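Local coordinates for collagen adhesin (PDB 2OKM), which probably binds collagen as a cell-wall-anchored surface adhesin of Enterococcus faecalis, the chain here being its N2 collagen-binding subdomain, at residues L24-N29 / I37-R42; F88-Y93 / F102-T107. All blocks are in the same frame, centred on the assembly; numbering follows the deposited sequence.

Contact 1 (L24-N29 / I37-R42)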
ATOM      1  N   LEU A  24      -1.033   1.145   3.086  1.00  9.16           N
ATOM      2  CA  LEU A  24      -1.335  -0.109   2.408  1.00  8.29           C
ATOM      3  C   LEU A  24      -0.883  -1.162   3.414  1.00  9.23           C
ATOM      4  O   LEU A  24       0.305  -1.297   3.690  1.00 10.38           O
ATOM      5  CB  LEU A  24      -0.540  -0.229   1.105  1.00  9.43           C
ATOM      6  CG  LEU A  24      -0.690   0.946   0.133  1.00  9.06           C
ATOM      7  CD1 LEU A  24       0.134   0.651  -1.106  1.00 10.44           C
ATOM      8  CD2 LEU A  24      -2.155   1.165  -0.242  1.00  9.07           C
ATOM      9  N   ASN A  25      -1.843  -1.892   3.974  1.00  9.45           N
ATOM     10  CA  ASN A  25      -1.554  -2.903   4.990  1.00  9.49           C
ATOM     11  C   ASN A  25      -1.557  -4.290   4.388  1.00  9.33           C
ATOM     12  O   ASN A  25      -2.607  -4.870   4.126  1.00  9.54           O
ATOM     13  CB  ASN A  25      -2.588  -2.780   6.097  1.00 10.28           C
ATOM     14  CG  ASN A  25      -2.528  -1.430   6.775  1.00 13.42           C
ATOM     15  OD1 ASN A  25      -1.640  -1.174   7.585  1.00 15.11           O
ATOM     16  ND2 ASN A  25      -3.457  -0.550   6.424  1.00 15.04           N
ATOM     17  N   VAL A  26      -0.356  -4.821   4.192  1.00  9.30           N
ATOM     18  CA  VAL A  26      -0.184  -6.109   3.549  1.00 10.35           C
ATOM     19  C   VAL A  26       0.232  -7.280   4.432  1.00  9.95           C
ATOM     20  O   VAL A  26       1.283  -7.249   5.075  1.00 10.05           O
ATOM     21  CB  VAL A  26       0.855  -5.974   2.410  1.00 11.13           C
ATOM     22  CG1 VAL A  26       0.920  -7.259   1.594  1.00 11.00           C
ATOM     23  CG2 VAL A  26       0.507  -4.773   1.536  1.00 11.72           C
ATOM     24  N   ASN A  27      -0.606  -8.314   4.446  1.00  9.56           N
ATOM     25  CA  ASN A  27      -0.332  -9.542   5.183  1.00  9.78           C
ATOM     26  C   ASN A  27       0.061  -9.311   6.647  1.00 10.89           C
ATOM     27  O   ASN A  27       1.056  -9.855   7.121  1.00  9.97           O
ATOM     28  CB  ASN A  27       0.774 -10.301   4.435  1.00 11.70           C
ATOM     29  CG  ASN A  27       0.923 -11.735   4.891  1.00 11.96           C
ATOM     30  OD1 ASN A  27      -0.026 -12.351   5.379  1.00 11.50           O
ATOM     31  ND2 ASN A  27       2.118 -12.286   4.707  1.00 12.74           N
ATOM     32  N   LEU A  28      -0.731  -8.517   7.366  1.00 10.33           N
ATOM     33  CA  LEU A  28      -0.429  -8.227   8.764  1.00 11.51           C
ATOM     34  C   LEU A  28      -0.380  -9.478   9.641  1.00 12.49           C
ATOM     35  O   LEU A  28       0.323  -9.503  10.653  1.00 14.55           O
ATOM     36  CB  LEU A  28      -1.434  -7.216   9.336  1.00 11.47           C
ATOM     37  CG  LEU A  28      -1.109  -5.732   9.104  1.00 14.32           C
ATOM     38  CD1 LEU A  28      -0.875  -5.459   7.634  1.00 19.33           C
ATOM     39  CD2 LEU A  28      -2.244  -4.872   9.642  1.00 15.34           C
ATOM     40  N   ASN A  29      -1.112 -10.520   9.257  1.00 13.79           N
ATOM     41  CA  ASN A  29      -1.091 -11.749  10.047  1.00 14.96           C
ATOM     42  C   ASN A  29       0.064 -12.661   9.669  1.00 16.34           C
ATOM     43  O   ASN A  29       0.187 -13.773  10.179  1.00 16.03           O
ATOM     44  CB  ASN A  29      -2.418 -12.490   9.936  1.00 15.59           C
ATOM     45  CG  ASN A  29      -3.517 -11.810  10.723  1.00 17.12           C
ATOM     46  OD1 ASN A  29      -4.335 -11.091  10.168  1.00 17.56           O
ATOM     47  ND2 ASN A  29      -3.520 -12.020  12.037  1.00 18.67           N
ATOM     48  N   ILE A  37       2.695 -10.670  -4.720  1.00 10.85           N
ATOM     49  CA  ILE A  37       1.500  -9.931  -4.335  1.00 10.35           C
ATOM     50  C   ILE A  37       1.557  -8.724  -5.258  1.00 10.73           C
ATOM     51  O   ILE A  37       2.550  -8.000  -5.260  1.00 11.49           O
ATOM     52  CB  ILE A  37       1.572  -9.431  -2.883  1.00 10.99           C
ATOM     53  CG1 ILE A  37       1.722 -10.615  -1.927  1.00 10.83           C
ATOM     54  CG2 ILE A  37       0.314  -8.627  -2.554  1.00 11.31           C
ATOM     55  CD1 ILE A  37       2.076 -10.206  -0.508  1.00 12.05           C
ATOM     56  N   SER A  38       0.505  -8.507  -6.043  1.00 11.00           N
ATOM     57  CA  SER A  38       0.497  -7.391  -6.983  1.00 12.11           C
ATOM     58  C   SER A  38      -0.666  -6.447  -6.752  1.00 11.61           C
ATOM     59  O   SER A  38      -1.822  -6.856  -6.796  1.00 13.04           O
ATOM     60  CB  SER A  38       0.446  -7.919  -8.419  1.00 15.33           C
ATOM     61  OG  SER A  38       1.541  -8.779  -8.680  1.00 21.48           O
ATOM     62  N   ILE A  39      -0.348  -5.177  -6.519  1.00 10.39           N
ATOM     63  CA  ILE A  39      -1.360  -4.158  -6.283  1.00 10.78           C
ATOM     64  C   ILE A  39      -1.378  -3.131  -7.408  1.00 11.52           C
ATOM     65  O   ILE A  39      -0.334  -2.605  -7.790  1.00 13.15           O
ATOM     66  CB  ILE A  39      -1.086  -3.392  -4.966  1.00 10.52           C
ATOM     67  CG1 ILE A  39      -1.077  -4.362  -3.785  1.00 11.42           C
ATOM     68  CG2 ILE A  39      -2.139  -2.302  -4.769  1.00 13.13           C
ATOM     69  CD1 ILE A  39      -0.683  -3.713  -2.473  1.00 12.28           C
ATOM     70  N   ALA A  40      -2.567  -2.867  -7.947  1.00 10.78           N
ATOM     71  CA  ALA A  40      -2.733  -1.854  -8.983  1.00 11.91           C
ATOM     72  C   ALA A  40      -3.508  -0.761  -8.260  1.00 11.85           C
ATOM     73  O   ALA A  40      -4.660  -0.964  -7.868  1.00 11.64           O
ATOM     74  CB  ALA A  40      -3.545  -2.400 -10.152  1.00 12.61           C
ATOM     75  N   ASP A  41      -2.873   0.391  -8.075  1.00 10.92           N
ATOM     76  CA  ASP A  41      -3.492   1.493  -7.349  1.00 10.39           C
ATOM     77  C   ASP A  41      -3.828   2.708  -8.208  1.00 11.01           C
ATOM     78  O   ASP A  41      -2.984   3.210  -8.947  1.00 10.66           O
ATOM     79  CB  ASP A  41      -2.565   1.910  -6.202  1.00 11.34           C
ATOM     80  CG  ASP A  41      -3.252   2.797  -5.192  1.00 11.19           C
ATOM     81  OD1 ASP A  41      -3.661   3.917  -5.561  1.00 10.02           O
ATOM     82  OD2 ASP A  41      -3.380   2.365  -4.026  1.00 11.19           O
ATOM     83  N   ARG A  42      -5.071   3.172  -8.101  1.00 11.26           N
ATOM     84  CA  ARG A  42      -5.538   4.339  -8.842  1.00 11.52           C
ATOM     85  C   ARG A  42      -6.091   5.345  -7.842  1.00 12.13           C
ATOM     86  O   ARG A  42      -7.174   5.152  -7.289  1.00 12.71           O
ATOM     87  CB  ARG A  42      -6.623   3.937  -9.841  1.00 13.93           C
TER
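V26 and I37 meet end to end in the tightest part of this contact: V26 CG1 lies 3.8 Å from I37 CD1, the last carbon of an extended isoleucine side chain (chi2 169°). The other methyl of the same valine, V26 CG2, stands 4.3 Å from I39 CD1, so each methyl of the valine meets the end of a different isoleucine. Branched aliphatic residues suit this place, because they are at ease in strands and fill the gap between two sheets without bringing in polar atoms. The axes of strand segments 24-26 and 37-42 come no closer than 10.8 Å and run nearly antiparallel, at 162°; no hydrogen bond spans them. This is face-to-face packing of two sheets, as in a beta sandwich.

Toward L24 and D41 the fit is looser. L24 CD2 comes no nearer than 4.2 Å to D41 OD2, a methyl beside a carboxylate oxygen. With CG anti to the backbone N (chi1 -166°) the carboxylate is carried toward L24, and OD1 is hydrogen-bonded to N122 ND2, a polar partner for this buried acid. S38 and A40 are partly exposed to solvent.

Strand 19-26 is flanked by strands 7-12 and 101-110, whereas 37-43 lies between 87-92 and 119-128. F7 of strand 7-12 touches both V26 and I39, while Y106 of strand 101-110 touches both L24 and D41.

Contact 2 (F88-Y93 / F102-T107)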
ATOM      1  N   PHE A  88      -0.139   3.894  -9.533  1.00 11.96           N
ATOM      2  CA  PHE A  88       1.073   3.097  -9.419  1.00 11.75           C
ATOM      3  C   PHE A  88       0.750   1.629  -9.235  1.00 12.05           C
ATOM      4  O   PHE A  88      -0.316   1.274  -8.740  1.00 11.39           O
ATOM      5  CB  PHE A  88       1.941   3.591  -8.248  1.00 11.71           C
ATOM      6  CG  PHE A  88       1.307   3.421  -6.888  1.00 11.55           C
ATOM      7  CD1 PHE A  88       1.460   2.235  -6.173  1.00 12.78           C
ATOM      8  CD2 PHE A  88       0.568   4.456  -6.317  1.00 12.43           C
ATOM      9  CE1 PHE A  88       0.881   2.080  -4.910  1.00 13.03           C
ATOM     10  CE2 PHE A  88      -0.015   4.311  -5.054  1.00 12.50           C
ATOM     11  CZ  PHE A  88       0.146   3.120  -4.349  1.00 13.94           C
ATOM     12  N   ASN A  89       1.664   0.777  -9.681  1.00 11.59           N
ATOM     13  CA  ASN A  89       1.505  -0.656  -9.508  1.00 11.71           C
ATOM     14  C   ASN A  89       2.637  -1.048  -8.573  1.00 12.77           C
ATOM     15  O   ASN A  89       3.795  -0.697  -8.806  1.00 13.81           O
ATOM     16  CB  ASN A  89       1.636  -1.403 -10.838  1.00 12.99           C
ATOM     17  CG  ASN A  89       0.526  -1.062 -11.809  1.00 14.61           C
ATOM     18  OD1 ASN A  89      -0.608  -0.810 -11.405  1.00 15.87           O
ATOM     19  ND2 ASN A  89       0.842  -1.074 -13.099  1.00 17.00           N
ATOM     20  N   LEU A  90       2.301  -1.757  -7.504  1.00 10.69           N
ATOM     21  CA  LEU A  90       3.301  -2.177  -6.536  1.00 11.45           C
ATOM     22  C   LEU A  90       3.277  -3.690  -6.374  1.00 10.43           C
ATOM     23  O   LEU A  90       2.231  -4.279  -6.100  1.00 12.29           O
ATOM     24  CB  LEU A  90       3.036  -1.495  -5.190  1.00 10.38           C
ATOM     25  CG  LEU A  90       3.949  -1.839  -4.007  1.00 11.02           C
ATOM     26  CD1 LEU A  90       5.396  -1.533  -4.351  1.00 12.10           C
ATOM     27  CD2 LEU A  90       3.507  -1.034  -2.789  1.00 14.66           C
ATOM     28  N   ARG A  91       4.438  -4.313  -6.552  1.00  9.16           N
ATOM     29  CA  ARG A  91       4.558  -5.759  -6.431  1.00 10.55           C
ATOM     30  C   ARG A  91       5.524  -6.155  -5.321  1.00  9.91           C
ATOM     31  O   ARG A  91       6.565  -5.526  -5.141  1.00  8.89           O
ATOM     32  CB  ARG A  91       5.048  -6.340  -7.755  1.00 13.20           C
ATOM     33  CG  ARG A  91       5.395  -7.808  -7.700  1.00 17.04           C
ATOM     34  CD  ARG A  91       5.800  -8.299  -9.080  1.00 20.01           C
ATOM     35  NE  ARG A  91       4.788  -8.064 -10.112  1.00 24.21           N
ATOM     36  CZ  ARG A  91       3.995  -9.007 -10.610  1.00 24.52           C
ATOM     37  NH1 ARG A  91       4.097 -10.244 -10.163  1.00 28.87           N
ATOM     38  NH2 ARG A  91       3.127  -8.729 -11.581  1.00 26.46           N
ATOM     39  N   PHE A  92       5.149  -7.186  -4.569  1.00  9.61           N
ATOM     40  CA  PHE A  92       5.974  -7.730  -3.492  1.00  9.19           C
ATOM     41  C   PHE A  92       6.343  -9.129  -3.962  1.00  9.30           C
ATOM     42  O   PHE A  92       5.458  -9.951  -4.226  1.00  9.56           O
ATOM     43  CB  PHE A  92       5.177  -7.845  -2.189  1.00  8.64           C
ATOM     44  CG  PHE A  92       4.662  -6.535  -1.669  1.00  8.72           C
ATOM     45  CD1 PHE A  92       5.370  -5.829  -0.703  1.00 10.58           C
ATOM     46  CD2 PHE A  92       3.470  -6.007  -2.152  1.00 10.24           C
ATOM     47  CE1 PHE A  92       4.896  -4.614  -0.221  1.00  9.46           C
ATOM     48  CE2 PHE A  92       2.986  -4.791  -1.677  1.00 10.91           C
ATOM     49  CZ  PHE A  92       3.701  -4.093  -0.711  1.00  9.99           C
ATOM     50  N   TYR A  93       7.639  -9.403  -4.083  1.00  9.55           N
ATOM     51  CA  TYR A  93       8.071 -10.718  -4.538  1.00 10.15           C
ATOM     52  C   TYR A  93       7.770 -11.799  -3.503  1.00 11.28           C
ATOM     53  O   TYR A  93       7.888 -11.583  -2.298  1.00 10.89           O
ATOM     54  CB  TYR A  93       9.564 -10.705  -4.876  1.00 11.05           C
ATOM     55  CG  TYR A  93       9.947  -9.697  -5.943  1.00  9.35           C
ATOM     56  CD1 TYR A  93       9.128  -9.478  -7.051  1.00 11.82           C
ATOM     57  CD2 TYR A  93      11.141  -8.981  -5.855  1.00 12.11           C
ATOM     58  CE1 TYR A  93       9.490  -8.569  -8.048  1.00 11.76           C
ATOM     59  CE2 TYR A  93      11.511  -8.069  -6.849  1.00 12.30           C
ATOM     60  CZ  TYR A  93      10.681  -7.870  -7.938  1.00 12.20           C
ATOM     61  OH  TYR A  93      11.035  -6.966  -8.916  1.00 14.57           O
ATOM     62  N   PHE A 102       3.799  -6.003   5.553  1.00  9.40           N
ATOM     63  CA  PHE A 102       4.302  -4.741   5.032  1.00  9.10           C
ATOM     64  C   PHE A 102       3.270  -3.648   5.254  1.00  9.77           C
ATOM     65  O   PHE A 102       2.111  -3.809   4.880  1.00 10.17           O
ATOM     66  CB  PHE A 102       4.527  -4.810   3.514  1.00  9.69           C
ATOM     67  CG  PHE A 102       5.476  -5.886   3.067  1.00  9.30           C
ATOM     68  CD1 PHE A 102       6.796  -5.578   2.752  1.00  9.48           C
ATOM     69  CD2 PHE A 102       5.044  -7.205   2.939  1.00 10.16           C
ATOM     70  CE1 PHE A 102       7.677  -6.571   2.309  1.00 10.36           C
ATOM     71  CE2 PHE A 102       5.913  -8.201   2.500  1.00 10.60           C
ATOM     72  CZ  PHE A 102       7.231  -7.884   2.185  1.00 10.44           C
ATOM     73  N   ILE A 103       3.673  -2.548   5.878  1.00 10.14           N
ATOM     74  CA  ILE A 103       2.766  -1.419   6.000  1.00  9.13           C
ATOM     75  C   ILE A 103       3.459  -0.363   5.154  1.00  9.32           C
ATOM     76  O   ILE A 103       4.555   0.101   5.480  1.00  9.89           O
ATOM     77  CB  ILE A 103       2.591  -0.926   7.442  1.00  9.01           C
ATOM     78  CG1 ILE A 103       1.804  -1.971   8.239  1.00 11.35           C
ATOM     79  CG2 ILE A 103       1.832   0.407   7.446  1.00 11.15           C
ATOM     80  CD1 ILE A 103       1.618  -1.629   9.701  1.00 14.33           C
ATOM     81  N   VAL A 104       2.833  -0.024   4.034  1.00  9.15           N
ATOM     82  CA  VAL A 104       3.390   0.957   3.119  1.00 10.11           C
ATOM     83  C   VAL A 104       2.759   2.298   3.414  1.00  9.19           C
ATOM     84  O   VAL A 104       1.539   2.444   3.359  1.00 10.51           O
ATOM     85  CB  VAL A 104       3.102   0.583   1.644  1.00  9.89           C
ATOM     86  CG1 VAL A 104       3.854   1.523   0.708  1.00 11.37           C
ATOM     87  CG2 VAL A 104       3.508  -0.861   1.386  1.00 11.75           C
ATOM     88  N   ARG A 105       3.599   3.271   3.740  1.00  9.35           N
ATOM     89  CA  ARG A 105       3.130   4.612   4.035  1.00  9.56           C
ATOM     90  C   ARG A 105       3.550   5.560   2.923  1.00  9.47           C
ATOM     91  O   ARG A 105       4.685   5.515   2.457  1.00 10.15           O
ATOM     92  CB  ARG A 105       3.728   5.115   5.356  1.00  9.70           C
ATOM     93  CG  ARG A 105       3.210   4.425   6.618  1.00 10.59           C
ATOM     94  CD  ARG A 105       3.892   5.004   7.854  1.00 10.40           C
ATOM     95  NE  ARG A 105       3.294   4.532   9.104  1.00 11.48           N
ATOM     96  CZ  ARG A 105       3.477   3.320   9.621  1.00 13.13           C
ATOM     97  NH1 ARG A 105       4.253   2.436   9.006  1.00 11.38           N
ATOM     98  NH2 ARG A 105       2.875   2.987  10.757  1.00 13.84           N
ATOM     99  N   TYR A 106       2.625   6.404   2.486  1.00  9.44           N
ATOM    100  CA  TYR A 106       2.928   7.408   1.478  1.00  9.23           C
ATOM    101  C   TYR A 106       1.905   8.514   1.609  1.00  9.79           C
ATOM    102  O   TYR A 106       0.839   8.321   2.197  1.00 10.15           O
ATOM    103  CB  TYR A 106       2.924   6.811   0.060  1.00  9.68           C
ATOM    104  CG  TYR A 106       1.576   6.363  -0.459  1.00 10.30           C
ATOM    105  CD1 TYR A 106       0.734   7.247  -1.140  1.00  9.31           C
ATOM    106  CD2 TYR A 106       1.148   5.045  -0.282  1.00 10.54           C
ATOM    107  CE1 TYR A 106      -0.499   6.825  -1.636  1.00 11.21           C
ATOM    108  CE2 TYR A 106      -0.082   4.615  -0.771  1.00 10.18           C
ATOM    109  CZ  TYR A 106      -0.899   5.508  -1.447  1.00 10.01           C
ATOM    110  OH  TYR A 106      -2.116   5.087  -1.930  1.00 12.80           O
ATOM    111  N   THR A 107       2.228   9.683   1.072  1.00 10.13           N
ATOM    112  CA  THR A 107       1.311  10.804   1.155  1.00 10.23           C
ATOM    113  C   THR A 107       0.969  11.352  -0.209  1.00 11.35           C
ATOM    114  O   THR A 107       1.628  11.057  -1.205  1.00 11.05           O
ATOM    115  CB  THR A 107       1.909  11.969   1.963  1.00 10.98           C
ATOM    116  OG1 THR A 107       3.186  12.322   1.415  1.00 12.75           O
ATOM    117  CG2 THR A 107       2.067  11.583   3.423  1.00 10.85           C
TER
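F102 offers one ring face to the edge of F92, whose CD1 sits 3.6 Å above the F102 ring plane, over its centre. The centroids are 4.7 Å apart and the planes turned by 51°, an inclined edge-to-face pair in which the two side chains slide past each other. Large aromatic side chains suit this place because they reach across the space between the sheets and still pack closely.

Two residues on, V104 meets two partners with one methyl, CG2. It lies at the edge of the F92 ring, 3.9 Å from F92 CZ, and meets L90 CD2 tip to tip at 4.2 Å. L90 has its CG opposite the backbone N (chi1 178°), which sends the branch toward the valine.

Y106 then takes the edge of F88 on its face in a T-shaped pair, planes at 84° and centroids 5.4 Å apart. Y106 OH lies near the F88 ring plane, 3.8 Å from F88 CE2. The hydroxyl of this buried tyrosine is hydrogen-bonded to K9 NZ, which satisfies its polar end.

These rings belong to the aromatic core between two sheets: strand 87-92 runs between 78-82 and 37-43 in one, and 101-110 pairs with 19-26 in the other. F54 packs against F88 and Y106, and F72 of helix 69-74 meets F92.

From the N terminus, contact 1 closes first, bringing strand 37-43 back across strand 19-26 after a short connection that holds neither helix nor strand. Contact 2 opens later and joins 88-93 to 102-107 through a connection that includes helix 94-97. The two therefore follow in series, neither nested nor crossed. In space the centres of contact 1 and contact 2 are about 6 Å apart. Each spans the same pair of antiparallel sheets, as in a beta sandwich. Backbone hydrogen bonds between V26 and F102 in one sheet, and I39 and L90 in the other, tie the strands of the two contacts side by side, and L24 and D41 of contact 1 touch Y106 of contact 2 in the shared interior.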